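Local coordinates for protein transcriptional regulator (Streptococcus thermophilus LMD-9, PDB 5JUF) that probably acts as a quorum-sensing transcriptional activator of the RNPP type that switches on competence genes in response to a signalling peptide of the ComRS system, at residues 254-257 and 258-262; 236-240 and 241-245; 12-15 and 16-19; 60-63 and 64-67. One frame throughout, in Å; residues are numbered along the deposited sequence.

Contact 1 of 4, residues 254-257 and 258-262; sequences AKYE and LLHKE
Tyr256 meets His260 and Lys261 where helix 246-260, in the tetratricopeptide (TPR) part of the chain, comes to its C-terminal end. Regular alpha-helical bonds run first, from Leu258 N to Ala254 O (2.8 Å) and from Leu259 N to Lys255 O (2.7 Å). The helix then widens into a pi-type turn, and the carbonyl Tyr256 O takes two donors: His260 N at 3.0 Å, tilted from the carbonyl plane, and Lys261 N at 3.1 Å, in that plane. Glu262, with positive phi, then leaves the helical path, and the backbone of Glu257 is bonded to that of Asn263 just beyond it. Among the side chains, Lys255 suits its place because its ammonium reaches Asp297 in a salt bridge, while its CB lies near CD1 of Leu259. Leu258 and Leu259 give apolar surface to Ala267 of the next helix and to Ile218 of helix 200-219. The Tyr256 ring runs alongside His260, the two planes at 43°, with Phe223 also touching both. Its first torsion (chi1 171°, CG anti to the backbone N) sends the phenol along the helix toward the C-terminal end, where the aliphatic part of Lys261 lies beside it, CG 3.6 Å from Tyr256 CE2.

Contact 2 of 4, residues 236-240 and 241-245; sequences VIEKS and QLYSY
Ile237 fills the tight side of this helix end, where helix 226-240 gives way to the turn leading into helix 246-260. Its CG2 lies 3.9 Å from Tyr243 CD1, and its CD1 reaches the backbone of Tyr245. Beside it, Val236 CG1 packs on Leu242 CD1 at 4.0 Å, while the CB of Ser240 touches Leu242 CG. Branched aliphatic side chains suit this face, since Phe207 of helix 200-219 also covers Val236 and Ile237. Ser240 turns its hydroxyl to Asp200 and Asn203 of that same helix. The more exposed side is polar, joined by a few hydrogen bonds, one of them weak, rather than by close packing. Gln241, bent at chi2 (-73°), folds its amide back so that NE2 donates to Glu238 O at 3.0 Å, with the oxygen in the amide plane. The Tyr243 hydroxyl donates to Glu238 OE1 over 3.2 Å, arriving from above the carboxylate plane, and accepts a weak bond from Gln241 NE2. Backbone bonding closes the turn: Leu242 N meets a lone pair of Ile237 O at 3.0 Å. Gln241 takes positive phi, Leu242 centres an inverse gamma turn, and a short 3-10 segment follows, a tight connection between successive antiparallel helices of a TPR-like array.

Contact 3 of 4, residues 12-15 and 16-19; sequences KTER and ERQQ
Residues 12-15 and 16-19 carry the last turn of helix 3-17 and the residues that leave it, with Glu16 N bonded to Lys12 O (2.9 Å), Arg17 N to Thr13 O and Gln18 N to Glu14 O. Gln19 then turns to positive phi and closes a Schellman motif. On one flank Lys12 NZ forms a salt bridge to Glu16 OE2 at 2.9 Å, one turn along, coming from above the carboxylate plane; the long lysine chain stays extended until a bend at chi4 brings the ammonium over. The same OE2 takes a bond from a water that also accepts from Arg15 NH2, so the water links the two side chains. Arg15 itself is buried and points its NE to Glu41 of helix 34-41. On the other flank Glu14 is gripped side-on by Arg17: NH2 meets the syn lone pair of OE1 at 2.7 Å, and NE reaches OE2 at 3.0 Å, 34° out of the carboxylate plane. Gln18 NE2 takes the anti lone pair of OE1 at 2.8 Å, almost straight (174°), with the amide and carboxylate planes 80° apart. Long, flexible side chains suit these positions, because they can span the three or four residues that separate partners along the helix. With Lys61 also forming a salt bridge to OE1, this carboxylate is ringed by donors and probably remains ionised, its negative charge balanced by Arg17 and Lys61.

Contact 4 of 4, residues 60-63 and 64-67; sequences GKSM and TELL
Ser62 and Glu65 join at the start of helix 63-67, a surface contact where the loop after helix 49-59 turns into the next helix of the helix-turn-helix region. Ser62 occupies the N-cap. Its hydroxyl, placed between the backbone N and the carbonyl carbon (chi1 67°), accepts from Glu65 N at 3.0 Å and so satisfies an amide that has no preceding turn to bond to. Glu65 answers in kind: its CG is anti to the carbonyl carbon and the chain beyond is extended, which carries OE1 back to Ser62 N, where the anti lone pair receives the amide hydrogen at 2.8 Å in a nearly straight bond (171°). This reciprocal exchange is a capping box. Serine suits the cap because its short side chain can reach an amide in the first turn, and glutamate suits the third position after it because its length spans back to the cap's own nitrogen. The helix then continues with Leu66 N to Ser62 O (3.2 Å) and Leu67 N to Met63 O (2.9 Å). Lys61 crosses Glu65 at about a right angle, its CD 3.3 Å from Glu65 OE1, but its ammonium goes on to a salt bridge with Glu14 of helix 3-17. On its buried side, Leu66 sets CD2 4.1 Å from Lys61 CB and packs on Ile55 and Ala56 of helix 49-59, while Leu67 leans on Leu52 and Ile7.

All four are local helix-end contacts, but they differ in setting. Contacts 1 and 2 lie in the TPR region, with centres about 24 Å apart: contact 2 ends helix 226-240 in the loop that leads into helix 246-260, and contact 1 ends that helix. Contacts 3 and 4 lie in the helix-turn-helix region, and the centre of contact 3 is about 60 Å from that of contact 1. Contact 2 is the partly buried one and relies most on apolar packing, whereas the other three are surface contacts. Contact 1 ends its helix chiefly through backbone bonds, contact 3 adds salt bridges, and contact 4 starts a helix by reciprocal capping. Only contacts 3 and 4 touch, through Glu14 OE1 and Lys61 NZ at 3.1 Å.

Contact 1 of 4, residues 254-257 and 258-262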
# COMPACT_ATOMS: atom_id res chain seq x y z
N ALA A 254 -16.16 -13.79 13.67
CA ALA A 254 -16.31 -14.19 15.07
C ALA A 254 -16.11 -13.00 16.00
O ALA A 254 -16.90 -12.79 16.92
CB ALA A 254 -15.33 -15.31 15.41
N LYS A 255 -15.04 -12.22 15.78
CA LYS A 255 -14.83 -11.02 16.58
C LYS A 255 -16.04 -10.09 16.53
O LYS A 255 -16.48 -9.56 17.56
CB LYS A 255 -13.59 -10.26 16.11
CG LYS A 255 -12.26 -11.02 16.19
CD LYS A 255 -11.81 -11.23 17.62
CE LYS A 255 -10.34 -11.65 17.69
NZ LYS A 255 -9.94 -12.03 19.08
N TYR A 256 -16.60 -9.89 15.33
CA TYR A 256 -17.78 -9.05 15.18
C TYR A 256 -18.94 -9.58 16.02
O TYR A 256 -19.58 -8.82 16.76
CB TYR A 256 -18.18 -8.96 13.70
CG TYR A 256 -19.51 -8.29 13.46
CD1 TYR A 256 -19.62 -6.90 13.33
CD2 TYR A 256 -20.67 -9.05 13.34
CE1 TYR A 256 -20.85 -6.30 13.10
CE2 TYR A 256 -21.90 -8.46 13.11
CZ TYR A 256 -21.98 -7.09 13.00
OH TYR A 256 -23.21 -6.51 12.77
N GLU A 257 -19.21 -10.88 15.93
CA GLU A 257 -20.29 -11.46 16.72
C GLU A 257 -20.01 -11.33 18.21
O GLU A 257 -20.92 -11.05 19.00
CB GLU A 257 -20.50 -12.94 16.34
CG GLU A 257 -21.03 -13.15 14.93
CD GLU A 257 -22.47 -12.67 14.76
OE1 GLU A 257 -23.14 -12.38 15.78
OE2 GLU A 257 -22.93 -12.59 13.60
N LEU A 258 -18.75 -11.53 18.61
CA LEU A 258 -18.40 -11.55 20.03
C LEU A 258 -18.36 -10.15 20.63
O LEU A 258 -18.87 -9.92 21.73
CB LEU A 258 -17.05 -12.25 20.21
CG LEU A 258 -16.49 -12.35 21.63
CD1 LEU A 258 -17.38 -13.23 22.49
CD2 LEU A 258 -15.07 -12.87 21.62
N LEU A 259 -17.75 -9.20 19.92
CA LEU A 259 -17.46 -7.89 20.49
C LEU A 259 -18.56 -6.88 20.21
O LEU A 259 -18.85 -6.04 21.07
CB LEU A 259 -16.12 -7.37 19.96
CG LEU A 259 -14.92 -8.26 20.27
CD1 LEU A 259 -13.71 -7.79 19.49
CD2 LEU A 259 -14.63 -8.24 21.76
N HIS A 260 -19.18 -6.93 19.04
CA HIS A 260 -20.25 -6.01 18.70
C HIS A 260 -21.64 -6.58 18.97
O HIS A 260 -22.48 -5.90 19.57
CB HIS A 260 -20.15 -5.56 17.24
CG HIS A 260 -21.12 -4.48 16.89
ND1 HIS A 260 -22.08 -4.62 15.91
CD2 HIS A 260 -21.29 -3.23 17.40
CE1 HIS A 260 -22.79 -3.51 15.82
NE2 HIS A 260 -22.33 -2.65 16.71
N LYS A 261 -21.91 -7.81 18.53
CA LYS A 261 -23.23 -8.39 18.75
C LYS A 261 -23.36 -9.04 20.12
O LYS A 261 -24.49 -9.25 20.58
CB LYS A 261 -23.57 -9.42 17.67
CG LYS A 261 -23.53 -8.86 16.26
CD LYS A 261 -24.50 -7.70 16.10
CE LYS A 261 -25.93 -8.17 16.28
NZ LYS A 261 -26.88 -7.03 16.22
N GLU A 262 -22.24 -9.34 20.78
CA GLU A 262 -22.23 -10.10 22.04
C GLU A 262 -23.04 -11.38 21.90
O GLU A 262 -23.88 -11.72 22.73
CB GLU A 262 -22.74 -9.24 23.20
CG GLU A 262 -21.87 -8.03 23.49
CD GLU A 262 -22.19 -7.38 24.81
OE1 GLU A 262 -21.34 -6.61 25.31
OE2 GLU A 262 -23.29 -7.62 25.34

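Contact 2 of 4, residues 236-240 and 241-245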
# COMPACT_ATOMS: atom_id res chain seq x y z
N VAL A 236 -12.61 -10.76 -2.54
CA VAL A 236 -11.22 -10.81 -2.99
C VAL A 236 -10.69 -12.24 -2.93
O VAL A 236 -10.04 -12.72 -3.87
CB VAL A 236 -10.34 -9.85 -2.17
CG1 VAL A 236 -8.87 -10.06 -2.51
CG2 VAL A 236 -10.72 -8.40 -2.43
N ILE A 237 -10.93 -12.93 -1.81
CA ILE A 237 -10.46 -14.31 -1.69
C ILE A 237 -11.00 -15.15 -2.84
O ILE A 237 -10.27 -15.97 -3.41
CB ILE A 237 -10.85 -14.91 -0.33
CG1 ILE A 237 -9.97 -14.32 0.78
CG2 ILE A 237 -10.76 -16.45 -0.36
CD1 ILE A 237 -10.46 -14.66 2.15
N GLU A 238 -12.27 -14.96 -3.20
CA GLU A 238 -12.85 -15.76 -4.27
C GLU A 238 -12.27 -15.38 -5.63
O GLU A 238 -12.00 -16.26 -6.45
CB GLU A 238 -14.38 -15.61 -4.27
CG GLU A 238 -15.11 -16.46 -5.30
CD GLU A 238 -15.16 -17.93 -4.92
OE1 GLU A 238 -14.79 -18.27 -3.77
OE2 GLU A 238 -15.56 -18.75 -5.78
N LYS A 239 -12.06 -14.09 -5.88
CA LYS A 239 -11.58 -13.68 -7.19
C LYS A 239 -10.16 -14.16 -7.44
O LYS A 239 -9.83 -14.59 -8.55
CB LYS A 239 -11.66 -12.16 -7.35
CG LYS A 239 -13.03 -11.66 -7.78
CD LYS A 239 -13.41 -12.16 -9.17
CE LYS A 239 -12.56 -11.53 -10.27
NZ LYS A 239 -13.23 -11.63 -11.61
N SER A 240 -9.30 -14.10 -6.43
CA SER A 240 -7.90 -14.47 -6.57
C SER A 240 -7.56 -15.82 -5.94
O SER A 240 -6.38 -16.16 -5.85
CB SER A 240 -7.00 -13.37 -5.99
OG SER A 240 -7.06 -12.22 -6.80
N GLN A 241 -8.56 -16.59 -5.50
CA GLN A 241 -8.35 -17.92 -4.91
C GLN A 241 -7.33 -17.89 -3.76
O GLN A 241 -6.42 -18.71 -3.68
CB GLN A 241 -7.93 -18.92 -5.98
CG GLN A 241 -8.96 -19.08 -7.11
CD GLN A 241 -10.19 -19.85 -6.66
OE1 GLN A 241 -10.16 -21.09 -6.53
NE2 GLN A 241 -11.30 -19.14 -6.43
N LEU A 242 -7.52 -16.94 -2.84
CA LEU A 242 -6.59 -16.76 -1.71
C LEU A 242 -7.04 -17.58 -0.50
O LEU A 242 -7.24 -17.07 0.60
CB LEU A 242 -6.48 -15.29 -1.35
CG LEU A 242 -6.22 -14.36 -2.53
CD1 LEU A 242 -6.18 -12.92 -2.04
CD2 LEU A 242 -4.92 -14.77 -3.20
N TYR A 243 -7.15 -18.90 -0.70
CA TYR A 243 -7.91 -19.69 0.26
C TYR A 243 -7.22 -19.80 1.61
O TYR A 243 -7.91 -19.94 2.63
CB TYR A 243 -8.23 -21.07 -0.34
CG TYR A 243 -9.37 -20.96 -1.32
CD1 TYR A 243 -10.54 -20.28 -0.97
CD2 TYR A 243 -9.28 -21.48 -2.60
CE1 TYR A 243 -11.59 -20.14 -1.85
CE2 TYR A 243 -10.32 -21.35 -3.50
CZ TYR A 243 -11.48 -20.68 -3.12
OH TYR A 243 -12.53 -20.54 -3.99
N SER A 244 -5.89 -19.71 1.67
CA SER A 244 -5.23 -19.81 2.97
C SER A 244 -5.55 -18.62 3.87
O SER A 244 -5.32 -18.70 5.08
CB SER A 244 -3.71 -19.95 2.79
OG SER A 244 -3.16 -18.76 2.27
N TYR A 245 -6.10 -17.54 3.31
CA TYR A 245 -6.48 -16.37 4.10
C TYR A 245 -7.93 -16.42 4.54
O TYR A 245 -8.36 -15.56 5.32
CB TYR A 245 -6.24 -15.09 3.31
CG TYR A 245 -4.77 -14.81 3.05
CD1 TYR A 245 -3.78 -15.46 3.79
CD2 TYR A 245 -4.36 -13.92 2.05
CE1 TYR A 245 -2.43 -15.22 3.56
CE2 TYR A 245 -3.02 -13.68 1.81
CZ TYR A 245 -2.06 -14.34 2.57
OH TYR A 245 -0.71 -14.11 2.35

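Contact 3 of 4, residues 12-15 and 16-19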
# COMPACT_ATOMS: atom_id res chain seq x y z
N LYS A 12 14.21 22.07 -14.86
CA LYS A 12 14.48 23.31 -14.14
C LYS A 12 14.86 24.44 -15.10
O LYS A 12 14.35 25.56 -14.98
CB LYS A 12 15.59 23.09 -13.11
CG LYS A 12 15.91 24.30 -12.23
CD LYS A 12 16.93 23.94 -11.17
CE LYS A 12 17.02 25.02 -10.07
NZ LYS A 12 18.06 26.03 -10.37
N THR A 13 15.77 24.16 -16.04
CA THR A 13 16.18 25.19 -16.99
C THR A 13 14.98 25.75 -17.76
O THR A 13 14.88 26.96 -17.97
CB THR A 13 17.23 24.64 -17.96
OG1 THR A 13 18.37 24.19 -17.21
CG2 THR A 13 17.68 25.72 -18.94
N GLU A 14 14.06 24.88 -18.19
CA GLU A 14 12.92 25.38 -18.96
C GLU A 14 11.93 26.12 -18.07
O GLU A 14 11.41 27.17 -18.45
CB GLU A 14 12.22 24.24 -19.70
CG GLU A 14 11.02 24.69 -20.52
CD GLU A 14 11.39 25.63 -21.68
OE1 GLU A 14 10.49 26.31 -22.20
OE2 GLU A 14 12.57 25.67 -22.06
N ARG A 15 11.63 25.56 -16.90
CA ARG A 15 10.76 26.28 -15.96
C ARG A 15 11.30 27.69 -15.69
O ARG A 15 10.55 28.67 -15.73
CB ARG A 15 10.62 25.51 -14.65
CG ARG A 15 9.63 26.19 -13.71
CD ARG A 15 9.48 25.47 -12.36
NE ARG A 15 10.75 25.24 -11.67
CZ ARG A 15 11.42 26.19 -11.01
NH1 ARG A 15 10.97 27.44 -10.98
NH2 ARG A 15 12.54 25.87 -10.39
N GLU A 16 12.60 27.80 -15.42
CA GLU A 16 13.18 29.11 -15.14
C GLU A 16 13.19 29.99 -16.38
O GLU A 16 12.96 31.21 -16.29
CB GLU A 16 14.59 28.94 -14.56
CG GLU A 16 14.60 28.34 -13.18
CD GLU A 16 15.99 28.16 -12.64
OE1 GLU A 16 16.94 28.17 -13.44
OE2 GLU A 16 16.14 28.01 -11.40
N ARG A 17 13.45 29.41 -17.56
CA ARG A 17 13.38 30.19 -18.80
C ARG A 17 12.01 30.82 -18.97
O ARG A 17 11.89 31.96 -19.46
CB ARG A 17 13.72 29.30 -20.01
CG ARG A 17 14.02 30.10 -21.29
CD ARG A 17 14.10 29.22 -22.55
NE ARG A 17 12.81 28.58 -22.86
CZ ARG A 17 11.82 29.16 -23.53
NH1 ARG A 17 11.94 30.39 -23.99
NH2 ARG A 17 10.69 28.49 -23.75
N GLN A 18 10.95 30.10 -18.59
CA GLN A 18 9.59 30.64 -18.67
C GLN A 18 9.24 31.51 -17.47
O GLN A 18 8.10 31.98 -17.39
CB GLN A 18 8.57 29.50 -18.79
CG GLN A 18 8.74 28.68 -20.08
CD GLN A 18 7.63 27.66 -20.30
OE1 GLN A 18 6.53 27.79 -19.76
NE2 GLN A 18 7.92 26.65 -21.11
N GLN A 19 10.18 31.76 -16.57
CA GLN A 19 9.96 32.59 -15.37
C GLN A 19 8.76 32.08 -14.57
O GLN A 19 7.97 32.84 -14.02
CB GLN A 19 9.79 34.07 -15.73
CG GLN A 19 11.05 34.76 -16.32
CD GLN A 19 12.28 34.69 -15.40
OE1 GLN A 19 12.16 34.68 -14.17
NE2 GLN A 19 13.47 34.68 -16.01
O HOH W 1 14.36 28.34 -9.38

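Contact 4 of 4, residues 60-63 and 64-67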
# COMPACT_ATOMS: atom_id res chain seq x y z
N GLY A 60 4.32 23.30 -21.68
CA GLY A 60 4.10 23.35 -23.12
C GLY A 60 5.19 22.65 -23.91
O GLY A 60 5.54 23.10 -25.00
N LYS A 61 5.75 21.58 -23.38
CA LYS A 61 6.78 20.80 -24.04
C LYS A 61 6.25 19.39 -24.28
O LYS A 61 5.30 18.95 -23.63
CB LYS A 61 8.06 20.77 -23.19
CG LYS A 61 8.85 22.08 -23.19
CD LYS A 61 9.67 22.19 -24.47
CE LYS A 61 10.43 23.50 -24.57
NZ LYS A 61 9.49 24.65 -24.65
N SER A 62 6.86 18.68 -25.22
CA SER A 62 6.57 17.26 -25.32
C SER A 62 7.46 16.50 -24.34
O SER A 62 8.52 16.98 -23.93
CB SER A 62 6.79 16.73 -26.74
OG SER A 62 8.17 16.78 -27.07
N MET A 63 7.01 15.30 -23.97
CA MET A 63 7.88 14.43 -23.18
C MET A 63 9.18 14.15 -23.91
O MET A 63 10.24 14.07 -23.28
CB MET A 63 7.15 13.13 -22.83
CG MET A 63 6.07 13.31 -21.77
SD MET A 63 5.46 11.76 -21.06
CE MET A 63 4.88 10.93 -22.53
N THR A 64 9.12 14.05 -25.24
CA THR A 64 10.33 13.81 -26.03
C THR A 64 11.35 14.92 -25.82
O THR A 64 12.54 14.66 -25.62
CB THR A 64 9.96 13.71 -27.51
OG1 THR A 64 8.99 12.67 -27.70
CG2 THR A 64 11.19 13.41 -28.35
N GLU A 65 10.90 16.18 -25.89
CA GLU A 65 11.80 17.30 -25.67
C GLU A 65 12.43 17.23 -24.29
O GLU A 65 13.65 17.41 -24.14
CB GLU A 65 11.04 18.62 -25.83
CG GLU A 65 10.65 18.92 -27.27
CD GLU A 65 9.76 20.14 -27.38
OE1 GLU A 65 8.64 20.11 -26.83
OE2 GLU A 65 10.18 21.13 -28.01
N LEU A 66 11.63 16.97 -23.25
CA LEU A 66 12.18 16.91 -21.91
C LEU A 66 13.13 15.73 -21.72
O LEU A 66 13.97 15.76 -20.83
CB LEU A 66 11.06 16.85 -20.86
CG LEU A 66 10.13 18.07 -20.74
CD1 LEU A 66 9.22 17.94 -19.52
CD2 LEU A 66 10.94 19.35 -20.68
N LEU A 67 12.99 14.69 -22.54
CA LEU A 67 13.86 13.53 -22.41
C LEU A 67 15.13 13.65 -23.24
O LEU A 67 16.17 13.12 -22.84
CB LEU A 67 13.10 12.26 -22.80
CG LEU A 67 12.05 11.89 -21.75
CD1 LEU A 67 11.25 10.68 -22.15
CD2 LEU A 67 12.72 11.67 -20.40